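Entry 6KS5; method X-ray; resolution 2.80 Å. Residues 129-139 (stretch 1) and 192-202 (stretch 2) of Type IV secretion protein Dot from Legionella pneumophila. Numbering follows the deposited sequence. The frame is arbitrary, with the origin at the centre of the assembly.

Stretch 1, residues 129-139: GVFSAFKNYKE
Stretch 2 (192-202) SDEEAIKNYWD

Residues 130-139 form a helix that begins directly after Gly 129, which occupies the N-cap position with phi/psi of -77/-177°. The second stretch begins with the extended Ser 192 (-136/179°) and is helical at its end, Asp 202; both helices continue later in the chain. Helical torsions lie near -65/-43° in the first; in the second, psi is shallower at Asp 193 and Glu 194 (-26° and -19°), lies between -33° and -54° from Glu 195 to Trp 201, and is -21° at Asp 202. Backbone hydrogen bonds of the i to i+4 type run from Ala 133 N to Gly 129 O (2.8 Å) onward in stretch 1 and from Ile 197 N to Asp 193 O (3.1 Å) onward in stretch 2. The axes approach to 10.3 Å, with 115° between their N-to-C directions, so the helices cross steeply. The nearest CA atoms across the pair are those of Phe 131 and Glu 194, 6.5 Å apart.

The contact buries 497 Å², summed over both sides, and is mainly apolar; no hydrogen bond crosses it among the modelled atoms. Ile 197 (chi1 m, chi2 t) points toward the first helix and touches three of its residues; its CG2 makes the closest approach to each, lying 3.6 Å from Phe 134 CD2, 3.7 Å from Phe 131 CD1 and 4.1 Å from Val 130 CG1. Ile 197 CD1 also lies 3.8 Å from Phe 134 CB.

Phe 131 (chi1 -76°, chi2 -30°) leaves its backbone sideways, but its ring end comes nearer to the second helix. Glu 194 CB lies over one face of the Phe 131 ring in a CH-pi contact, 4.3 Å from its centroid and 22° off the normal. Phe 131 CE1 also lies 3.2 Å from Glu 194 O, a carbonyl already accepting the backbone bond from Lys 198 N (3.3 Å). The Glu 194 side chain is not modelled beyond CB.

Val 130 (chi1 t) places CG2 over one face of Trp 201 (chi1 -169°, chi2 -111°) in a CH-pi contact, 3.9 Å from the centroid of the six-membered ring and 14° off its normal. Phe 134 (chi1 -83°, chi2 22°) presents its ring edge to Tyr 200 (chi1 166°, chi2 70°), with CE2 4.2 Å from Tyr 200 CD2.

Lys 138 (chi1 t) brings NZ to 4.3 Å from Asp 193 CB, beyond which that side chain is not modelled. The end of Lys 198 (t, t, t, p) leads away from the first helix, and its NZ forms a salt bridge with Asp 202 OD2 at 2.7 Å within its own helix.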

# COMPACT_ATOMS: atom_id res chain seq x y z
N GLY A 129 -5.32 1.19 16.95
CA GLY A 129 -5.48 2.56 16.51
C GLY A 129 -4.25 3.41 16.75
O GLY A 129 -3.21 2.94 17.22
N VAL A 130 -4.39 4.69 16.41
CA VAL A 130 -3.28 5.63 16.58
C VAL A 130 -2.99 5.86 18.06
O VAL A 130 -1.83 5.97 18.47
CB VAL A 130 -3.57 6.95 15.84
CG1 VAL A 130 -2.40 7.91 15.97
CG2 VAL A 130 -3.87 6.67 14.37
N PHE A 131 -4.04 5.94 18.88
CA PHE A 131 -3.85 6.07 20.33
C PHE A 131 -2.98 4.95 20.87
O PHE A 131 -2.10 5.19 21.71
CB PHE A 131 -5.20 6.07 21.03
CG PHE A 131 -5.96 7.36 20.92
CD1 PHE A 131 -5.28 8.56 20.79
CD2 PHE A 131 -7.34 7.36 20.94
CE1 PHE A 131 -5.98 9.75 20.69
CE2 PHE A 131 -8.05 8.54 20.85
CZ PHE A 131 -7.37 9.74 20.72
N SER A 132 -3.22 3.72 20.43
CA SER A 132 -2.42 2.60 20.92
C SER A 132 -1.05 2.58 20.27
O SER A 132 -0.04 2.34 20.95
CB SER A 132 -3.16 1.28 20.69
OG SER A 132 -4.47 1.36 21.22
N ALA A 133 -0.98 2.83 18.97
CA ALA A 133 0.31 2.78 18.28
C ALA A 133 1.25 3.85 18.81
O ALA A 133 2.45 3.59 19.01
CB ALA A 133 0.11 2.95 16.77
N PHE A 134 0.73 5.05 19.06
CA PHE A 134 1.58 6.13 19.57
C PHE A 134 2.02 5.85 21.00
O PHE A 134 3.21 5.94 21.32
CB PHE A 134 0.84 7.46 19.48
CG PHE A 134 0.89 8.10 18.13
CD1 PHE A 134 1.16 7.35 17.00
CD2 PHE A 134 0.68 9.46 17.99
CE1 PHE A 134 1.22 7.93 15.75
CE2 PHE A 134 0.74 10.05 16.75
CZ PHE A 134 1.00 9.29 15.63
N LYS A 135 1.08 5.51 21.87
CA LYS A 135 1.44 5.16 23.24
C LYS A 135 2.47 4.04 23.25
O LYS A 135 3.48 4.13 23.96
CB LYS A 135 0.19 4.77 24.02
CG LYS A 135 -0.68 5.95 24.40
CD LYS A 135 -1.84 5.53 25.28
CE LYS A 135 -3.12 6.23 24.86
NZ LYS A 135 -4.25 5.85 25.74
N ASN A 136 2.25 3.00 22.46
CA ASN A 136 3.24 1.94 22.32
C ASN A 136 4.58 2.50 21.85
O ASN A 136 5.63 2.09 22.34
CB ASN A 136 2.76 0.87 21.35
CG ASN A 136 1.66 0.01 21.93
OD1 ASN A 136 1.49 -0.05 23.14
ND2 ASN A 136 0.92 -0.67 21.07
N TYR A 137 4.55 3.44 20.90
CA TYR A 137 5.78 4.03 20.40
C TYR A 137 6.58 4.68 21.52
O TYR A 137 7.81 4.59 21.56
CB TYR A 137 5.48 5.04 19.30
CG TYR A 137 6.70 5.51 18.54
CD1 TYR A 137 7.47 6.55 19.01
CD2 TYR A 137 7.07 4.90 17.36
CE1 TYR A 137 8.59 6.98 18.32
CE2 TYR A 137 8.18 5.31 16.66
CZ TYR A 137 8.94 6.35 17.14
OH TYR A 137 10.05 6.76 16.44
N LYS A 138 5.89 5.34 22.46
CA LYS A 138 6.59 6.09 23.49
C LYS A 138 7.26 5.16 24.49
O LYS A 138 8.45 5.31 24.80
CB LYS A 138 5.64 7.04 24.19
CG LYS A 138 6.29 7.81 25.32
CD LYS A 138 5.30 8.16 26.41
CE LYS A 138 3.92 8.43 25.85
NZ LYS A 138 3.08 9.15 26.85
N GLU A 139 6.52 4.19 25.03
CA GLU A 139 7.10 3.32 26.05
C GLU A 139 8.06 2.29 25.44
O GLU A 139 9.04 1.91 26.09
CB GLU A 139 6.01 2.61 26.84
CG GLU A 139 5.05 3.56 27.56
CD GLU A 139 5.54 3.97 28.94
OE1 GLU A 139 4.99 4.96 29.48
OE2 GLU A 139 6.46 3.30 29.47
N SER A 192 -4.87 15.26 28.45
CA SER A 192 -4.29 13.93 28.44
C SER A 192 -3.11 13.90 27.48
O SER A 192 -2.76 14.91 26.87
CB SER A 192 -5.33 12.90 28.02
OG SER A 192 -6.61 13.25 28.52
N ASP A 193 -2.47 12.73 27.37
CA ASP A 193 -1.62 12.44 26.22
C ASP A 193 -2.46 12.07 25.01
O ASP A 193 -2.03 12.31 23.87
CB ASP A 193 -0.63 11.33 26.57
N GLU A 194 -3.66 11.54 25.24
CA GLU A 194 -4.58 11.21 24.16
C GLU A 194 -5.27 12.44 23.59
O GLU A 194 -5.79 12.38 22.47
CB GLU A 194 -5.63 10.20 24.63
N GLU A 195 -5.30 13.55 24.34
CA GLU A 195 -5.79 14.79 23.76
C GLU A 195 -4.73 15.45 22.89
O GLU A 195 -5.06 16.09 21.89
CB GLU A 195 -6.24 15.75 24.86
N ALA A 196 -3.45 15.30 23.25
CA ALA A 196 -2.39 15.83 22.40
C ALA A 196 -2.30 15.05 21.09
O ALA A 196 -2.12 15.65 20.02
CB ALA A 196 -1.06 15.80 23.14
N ILE A 197 -2.44 13.72 21.15
CA ILE A 197 -2.37 12.90 19.94
C ILE A 197 -3.51 13.25 18.99
O ILE A 197 -3.30 13.40 17.78
CB ILE A 197 -2.38 11.41 20.31
CG1 ILE A 197 -1.08 11.00 21.00
CG2 ILE A 197 -2.62 10.56 19.07
CD1 ILE A 197 -1.18 9.70 21.76
N LYS A 198 -4.72 13.38 19.53
CA LYS A 198 -5.86 13.76 18.69
C LYS A 198 -5.68 15.16 18.12
O LYS A 198 -5.97 15.39 16.93
CB LYS A 198 -7.15 13.67 19.51
CG LYS A 198 -8.43 13.78 18.70
CD LYS A 198 -9.63 13.36 19.52
CE LYS A 198 -10.89 14.08 19.09
NZ LYS A 198 -11.01 14.13 17.61
N ASN A 199 -5.19 16.10 18.93
CA ASN A 199 -4.96 17.46 18.44
C ASN A 199 -3.93 17.47 17.32
O ASN A 199 -4.03 18.26 16.38
CB ASN A 199 -4.51 18.37 19.58
CG ASN A 199 -5.65 18.81 20.45
OD1 ASN A 199 -6.81 18.80 20.04
ND2 ASN A 199 -5.33 19.22 21.67
N TYR A 200 -2.91 16.61 17.42
CA TYR A 200 -1.95 16.49 16.34
C TYR A 200 -2.58 15.81 15.13
O TYR A 200 -2.36 16.23 13.99
CB TYR A 200 -0.72 15.71 16.80
CG TYR A 200 0.16 15.27 15.67
CD1 TYR A 200 0.89 16.19 14.94
CD2 TYR A 200 0.27 13.92 15.32
CE1 TYR A 200 1.70 15.79 13.90
CE2 TYR A 200 1.08 13.51 14.28
CZ TYR A 200 1.79 14.45 13.57
OH TYR A 200 2.61 14.07 12.53
N TRP A 201 -3.39 14.78 15.38
CA TRP A 201 -3.94 13.96 14.31
C TRP A 201 -4.90 14.75 13.43
O TRP A 201 -4.74 14.79 12.20
CB TRP A 201 -4.65 12.75 14.91
CG TRP A 201 -5.01 11.72 13.90
CD1 TRP A 201 -6.26 11.38 13.48
CD2 TRP A 201 -4.10 10.89 13.17
NE1 TRP A 201 -6.19 10.39 12.53
CE2 TRP A 201 -4.87 10.07 12.33
CE3 TRP A 201 -2.71 10.76 13.16
CZ2 TRP A 201 -4.29 9.13 11.48
CZ3 TRP A 201 -2.14 9.83 12.31
CH2 TRP A 201 -2.93 9.02 11.48
N ASP A 202 -5.91 15.38 14.03
CA ASP A 202 -6.92 16.09 13.25
C ASP A 202 -6.36 17.33 12.58
O ASP A 202 -6.95 17.81 11.61
CB ASP A 202 -8.11 16.47 14.12
CG ASP A 202 -8.88 15.27 14.63
OD1 ASP A 202 -9.06 14.28 13.88
OD2 ASP A 202 -9.33 15.32 15.80